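Local coordinates for S-layer domain-containing protein (Ruminiclostridium thermocellum ATCC 27405, PDB 4QVS), which is of unknown function but carries a concanavalin A-like lectin/glucanase fold, a beta-sandwich type often used for carbohydrate binding, and probably serves at the cell surface, at the interface of chains A and B. Sequence-based numbering; all coordinates share one arbitrary frame. Chains: chain A/B, S-layer domain-containing protein.

Contact 1: the interface of chains A and B. Residues chain A 74-77; chain B 137-139.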
loop_
_atom_site.group_PDB
_atom_site.type_symbol
_atom_site.label_atom_id
_atom_site.label_comp_id
_atom_site.label_asym_id
_atom_site.label_seq_id
_atom_site.Cartn_x
_atom_site.Cartn_y
_atom_site.Cartn_z
ATOM N N ALA A 74 6.210 -8.920 16.028
ATOM C CA ALA A 74 5.694 -7.575 15.913
ATOM C C ALA A 74 6.656 -6.589 16.491
ATOM O O ALA A 74 7.294 -6.839 17.504
ATOM C CB ALA A 74 4.358 -7.494 16.611
ATOM N N PHE A 75 6.742 -5.439 15.848
ATOM C CA PHE A 75 7.633 -4.427 16.301
ATOM C C PHE A 75 7.284 -3.111 15.674
ATOM O O PHE A 75 6.580 -3.042 14.692
ATOM C CB PHE A 75 9.047 -4.792 15.860
ATOM C CG PHE A 75 9.141 -5.042 14.383
ATOM C CD1 PHE A 75 8.779 -6.275 13.853
ATOM C CD2 PHE A 75 9.520 -4.021 13.516
ATOM C CE1 PHE A 75 8.831 -6.499 12.492
ATOM C CE2 PHE A 75 9.559 -4.236 12.153
ATOM C CZ PHE A 75 9.210 -5.468 11.643
ATOM N N TRP A 76 7.891 -2.076 16.203
ATOM C CA TRP A 76 7.784 -0.759 15.611
ATOM C C TRP A 76 9.036 -0.509 14.807
ATOM O O TRP A 76 10.130 -0.869 15.259
ATOM C CB TRP A 76 7.752 0.284 16.713
ATOM C CG TRP A 76 6.449 0.438 17.328
ATOM C CD1 TRP A 76 5.970 -0.162 18.458
ATOM C CD2 TRP A 76 5.411 1.332 16.859
ATOM N NE1 TRP A 76 4.666 0.301 18.717
ATOM C CE2 TRP A 76 4.314 1.211 17.747
ATOM C CE3 TRP A 76 5.313 2.200 15.769
ATOM C CZ2 TRP A 76 3.104 1.948 17.571
ATOM C CZ3 TRP A 76 4.098 2.943 15.587
ATOM C CH2 TRP A 76 3.022 2.804 16.494
ATOM N N VAL A 77 8.887 0.152 13.668
ATOM C CA VAL A 77 9.999 0.531 12.849
ATOM C C VAL A 77 9.899 1.909 12.199
ATOM O O VAL A 77 8.812 2.327 11.835
ATOM C CB VAL A 77 10.214 -0.512 11.727
ATOM C CG1 VAL A 77 8.919 -0.872 11.015
ATOM C CG2 VAL A 77 11.258 -0.019 10.740
ATOM N N LYS B 137 6.234 3.301 12.152
ATOM C CA LYS B 137 5.021 2.509 11.924
ATOM C C LYS B 137 5.136 1.178 12.682
ATOM O O LYS B 137 6.234 0.765 13.018
ATOM C CB LYS B 137 4.781 2.290 10.420
ATOM C CG LYS B 137 4.250 3.522 9.669
ATOM C CD LYS B 137 3.771 3.167 8.260
ATOM C CE LYS B 137 2.838 4.227 7.649
ATOM N NZ LYS B 137 3.603 5.452 7.336
ATOM N N HIS B 138 4.006 0.542 12.975
ATOM C CA HIS B 138 4.006 -0.738 13.646
ATOM C C HIS B 138 3.870 -1.834 12.608
ATOM O O HIS B 138 3.027 -1.755 11.739
ATOM C CB HIS B 138 2.879 -0.852 14.671
ATOM C CG HIS B 138 2.970 -2.093 15.510
ATOM N ND1 HIS B 138 2.221 -3.224 15.257
ATOM C CD2 HIS B 138 3.770 -2.401 16.559
ATOM C CE1 HIS B 138 2.541 -4.166 16.126
ATOM N NE2 HIS B 138 3.471 -3.687 16.935
ATOM N N VAL B 139 4.715 -2.851 12.682
ATOM C CA VAL B 139 4.591 -3.952 11.754
ATOM C C VAL B 139 4.430 -5.270 12.490
ATOM O O VAL B 139 5.054 -5.485 13.508
ATOM C CB VAL B 139 5.807 -4.029 10.828
ATOM C CG1 VAL B 139 5.683 -5.217 9.884
ATOM C CG2 VAL B 139 5.966 -2.742 10.026
#

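Contact 2: the interface of chains A and B. Residues chain A 8, 10, 45, 76; chain B 202-203, 219.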
loop_
_atom_site.group_PDB
_atom_site.type_symbol
_atom_site.label_atom_id
_atom_site.label_comp_id
_atom_site.label_asym_id
_atom_site.label_seq_id
_atom_site.Cartn_x
_atom_site.Cartn_y
_atom_site.Cartn_z
ATOM N N TRP A 8 10.197 -9.774 24.576
ATOM C CA TRP A 8 9.967 -8.351 24.389
ATOM C C TRP A 8 11.240 -7.536 24.614
ATOM O O TRP A 8 11.670 -7.352 25.743
ATOM C CB TRP A 8 8.860 -7.879 25.345
ATOM C CG TRP A 8 8.495 -6.461 25.202
ATOM C CD1 TRP A 8 8.873 -5.609 24.220
ATOM C CD2 TRP A 8 7.517 -5.738 26.008
ATOM N NE1 TRP A 8 8.230 -4.366 24.395
ATOM C CE2 TRP A 8 7.414 -4.436 25.487
ATOM C CE3 TRP A 8 6.764 -6.069 27.142
ATOM C CZ2 TRP A 8 6.544 -3.451 26.046
ATOM C CZ3 TRP A 8 5.905 -5.086 27.706
ATOM C CH2 TRP A 8 5.815 -3.804 27.153
HETATM N N MSE A 10 12.703 -3.946 24.549
HETATM C CA MSE A 10 12.295 -2.549 24.634
HETATM C C MSE A 10 13.454 -1.690 24.259
HETATM O O MSE A 10 13.291 -0.507 24.031
HETATM C CB MSE A 10 11.876 -2.229 26.062
HETATM C CG MSE A 10 10.645 -3.008 26.485
HETATM SE SE MSE A 10 10.209 -2.361 28.296
HETATM C CE MSE A 10 9.401 -0.693 27.608
ATOM N N ASN A 45 9.432 4.672 22.208
ATOM C CA ASN A 45 9.137 4.422 23.634
ATOM C C ASN A 45 10.406 4.359 24.423
ATOM O O ASN A 45 10.996 3.288 24.562
ATOM C CB ASN A 45 8.277 3.157 23.871
ATOM C CG ASN A 45 6.778 3.460 23.893
ATOM O OD1 ASN A 45 6.319 4.478 23.362
ATOM N ND2 ASN A 45 6.010 2.582 24.532
ATOM N N TRP A 76 7.891 -2.076 16.203
ATOM C CA TRP A 76 7.784 -0.759 15.611
ATOM C C TRP A 76 9.036 -0.509 14.807
ATOM O O TRP A 76 10.130 -0.869 15.259
ATOM C CB TRP A 76 7.752 0.284 16.713
ATOM C CG TRP A 76 6.449 0.438 17.328
ATOM C CD1 TRP A 76 5.970 -0.162 18.458
ATOM C CD2 TRP A 76 5.411 1.332 16.859
ATOM N NE1 TRP A 76 4.666 0.301 18.717
ATOM C CE2 TRP A 76 4.314 1.211 17.747
ATOM C CE3 TRP A 76 5.313 2.200 15.769
ATOM C CZ2 TRP A 76 3.104 1.948 17.571
ATOM C CZ3 TRP A 76 4.098 2.943 15.587
ATOM C CH2 TRP A 76 3.022 2.804 16.494
ATOM N N ASP B 202 11.925 -0.610 17.625
ATOM C CA ASP B 202 11.608 -0.583 19.058
ATOM C C ASP B 202 10.585 -1.665 19.342
ATOM O O ASP B 202 9.897 -2.122 18.450
ATOM C CB ASP B 202 11.085 0.811 19.462
ATOM C CG ASP B 202 11.387 1.192 20.933
ATOM O OD1 ASP B 202 11.599 0.325 21.816
ATOM O OD2 ASP B 202 11.404 2.412 21.222
ATOM N N ASP B 203 10.484 -2.022 20.614
ATOM C CA ASP B 203 9.529 -3.003 21.112
ATOM C C ASP B 203 9.412 -4.201 20.226
ATOM O O ASP B 203 8.325 -4.498 19.743
ATOM C CB ASP B 203 8.145 -2.337 21.386
ATOM C CG ASP B 203 8.195 -1.352 22.517
ATOM O OD1 ASP B 203 8.950 -1.563 23.478
ATOM O OD2 ASP B 203 7.446 -0.351 22.471
ATOM N N LEU B 219 -1.384 -3.464 20.149
ATOM C CA LEU B 219 0.072 -3.242 20.132
ATOM C C LEU B 219 0.432 -1.978 19.353
ATOM O O LEU B 219 1.309 -1.195 19.762
ATOM C CB LEU B 219 0.811 -4.378 19.461
ATOM C CG LEU B 219 0.729 -5.738 20.111
ATOM C CD1 LEU B 219 1.681 -6.665 19.348
ATOM C CD2 LEU B 219 1.098 -5.643 21.587
#

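Contact 3: the interface of chains A and B. Residues chain A 7-8, 26; chain B 205.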
loop_
_atom_site.group_PDB
_atom_site.type_symbol
_atom_site.label_atom_id
_atom_site.label_comp_id
_atom_site.label_asym_id
_atom_site.label_seq_id
_atom_site.Cartn_x
_atom_site.Cartn_y
_atom_site.Cartn_z
ATOM N N ALA A 7 9.017 -13.155 23.911
ATOM C CA ALA A 7 9.977 -12.141 24.255
ATOM C C ALA A 7 9.512 -10.717 23.939
ATOM O O ALA A 7 8.599 -10.485 23.116
ATOM C CB ALA A 7 11.260 -12.424 23.514
ATOM N N TRP A 8 10.197 -9.774 24.576
ATOM C CA TRP A 8 9.967 -8.351 24.389
ATOM C C TRP A 8 11.240 -7.536 24.614
ATOM O O TRP A 8 11.670 -7.352 25.743
ATOM C CB TRP A 8 8.860 -7.879 25.345
ATOM C CG TRP A 8 8.495 -6.461 25.202
ATOM C CD1 TRP A 8 8.873 -5.609 24.220
ATOM C CD2 TRP A 8 7.517 -5.738 26.008
ATOM N NE1 TRP A 8 8.230 -4.366 24.395
ATOM C CE2 TRP A 8 7.414 -4.436 25.487
ATOM C CE3 TRP A 8 6.764 -6.069 27.142
ATOM C CZ2 TRP A 8 6.544 -3.451 26.046
ATOM C CZ3 TRP A 8 5.905 -5.086 27.706
ATOM C CH2 TRP A 8 5.815 -3.804 27.153
ATOM N N LYS A 26 10.217 -10.166 29.078
ATOM C CA LYS A 26 9.361 -11.307 29.467
ATOM C C LYS A 26 10.189 -12.322 30.290
ATOM O O LYS A 26 9.634 -13.215 30.893
ATOM C CB LYS A 26 8.745 -12.004 28.250
ATOM C CG LYS A 26 7.737 -11.173 27.462
ATOM C CD LYS A 26 6.424 -11.048 28.199
ATOM C CE LYS A 26 5.630 -9.831 27.725
ATOM N NZ LYS A 26 4.655 -9.328 28.753
ATOM N N ARG B 205 8.873 -7.858 19.568
ATOM C CA ARG B 205 8.106 -8.816 20.338
ATOM C C ARG B 205 7.805 -10.036 19.540
ATOM O O ARG B 205 7.678 -9.989 18.311
ATOM C CB ARG B 205 6.789 -8.192 20.796
ATOM C CG ARG B 205 7.018 -6.851 21.442
ATOM C CD ARG B 205 5.779 -6.252 22.075
ATOM N NE ARG B 205 5.296 -7.120 23.129
ATOM C CZ ARG B 205 4.512 -6.716 24.122
ATOM N NH1 ARG B 205 4.131 -5.434 24.233
ATOM N NH2 ARG B 205 4.133 -7.611 25.029
HETATM O O HOH W 1 5.887 -10.175 23.688
#

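Contact 1: the interface of chains A and B
A:Phe75 and B:Val139 pair through their backbones, and so do A:Val77 and B:Lys137, joining strand 71-79 of chain A to strand 137-144 of chain B as antiparallel neighbours in one continuous sheet. Each pair exchanges two hydrogen bonds. B:Val139 N gives to A:Phe75 O at 2.7 Å. In return, B:Val139 O receives from A:Phe75 N at 2.9 Å. A:Val77 N reaches B:Lys137 O at 2.8 Å, and B:Lys137 N returns a bond to A:Val77 O.

The aromatic contacts belong to the pair between, A:Trp76 and B:His138. The two side chains cross at about a right angle, and the imidazole turns an edge to the indole, the planes 70° apart. B:His138 CB sits over the face of the six-membered ring, 3.8 Å from its centroid. CG of B:His138 stands anti to its backbone N (chi1 -172°), which brings CD2 beside the indole.

Apolar packing is supplied by A:Phe75, A:Val77 and B:Val139. A:Phe75 runs alongside B:Val139, pointing the same way, with ring atom CZ 3.8 Å from the valine CB. A methyl contact follows, A:Val77 CG1 meeting B:Val139 CG2 at 3.6 Å.

Contact 2: the interface of chains A and B
B:Asp203 pushes its carboxylate among A:Trp8, A:Met10 and A:Asn45, and this is the close-packed part of the contact. The indole N-H of A:Trp8 bonds B:Asp203 OD1 (NE1 to OD1 3.0 Å), arriving from above the carboxylate plane, with the oxygen tilted slightly from the ring plane. Ring and carboxylate lie side by side, their planes 65° apart. A:Met10, present as selenomethionine, lays CG over the same indole and 3.7 Å from B:Asp203 OD1. The amide of A:Asn45 stands nearly perpendicular to the aspartate group, next to OD2.

B:Asp202 adds backbone pairing: its N and O exchange hydrogen bonds with A:Trp76, whose N reaches B:Asp202 O at 3.0 Å. Its side chain turns toward the sodium site to which A:Met10 and A:Asn45 belong. OD2 accepts from A:Asn45 N at 3.2 Å, while OD1 lies 2.9 Å from A:Met10 O; unless the carboxylate carries a proton, both oxygens can only accept, and the nearby sodium ion may ease their approach.

The loose side is at B:Leu219, which ends helix 213-219 and buries little surface here; its O is 3.8 Å from A:Trp76 NE1. Back in the tight part, B:Asp203 adopts a left-handed backbone (phi/psi 42°/61°), and its N bonds B:Asp202 OD1 on the anti side at 2.9 Å.

Contact 3: the interface of chains A and B
Strand 7-9 of chain A meets strand 200-207 of chain B, with A:Trp8 and B:Arg205 paired antiparallel, and the loop carrying A:Lys26 comes in beside them. The arginine side chain runs alongside the indole and spreads its guanidinium flat over one face, the planes just 8° apart. NH1 rides above the six-membered ring, 3.5 Å from its centroid, and NE lies above the five-membered ring, so both make cation-pi contacts. The aliphatic stem joins in, with B:Arg205 CG 3.6 Å from A:Trp8 CD1. A bend at chi3 (61°) turns the guanidinium so that it can lie parallel to the indole.

Water 1 sits at the guanidinium edge, in its plane, and bridges the chains. The water oxygen lies 2.8 Å from A:Ala7 O, a backbone carbonyl, and 3.2 Å from B:Arg205 NE. A weaker link joins it to NH2. The water probably helps fix the rotation of the stacked group. A:Lys26 crosses obliquely nearby, its NZ 4.1 Å from B:Arg205 NH2, a closeness of like charges that may cost a little energy.

By covering the indole with an arginine from the other chain, the site fastens the N-terminal strand of one copy to a late strand of its partner and probably helps hold the dimer seen in the crystal.

Contacts 1 and 2 have their C-alpha centres about 8 Å apart and share A:Trp76, whose strand 71-79 is flanked by strand 137-144 of chain B in contact 1 and by strand 200-207 in contact 2. Contact 3 lies about 9 Å from contact 2, sharing A:Trp8 and the same chain B strand, and about 14 Å from contact 1. Strands from the first part of one copy (7-9, 71-79) thus pair with strands from the second part of the other (137-144, 200-207), and the two-fold repeats this. Such intertwining resembles a domain-swapped dimer, although the structure alone does not show whether that form exists in the cell.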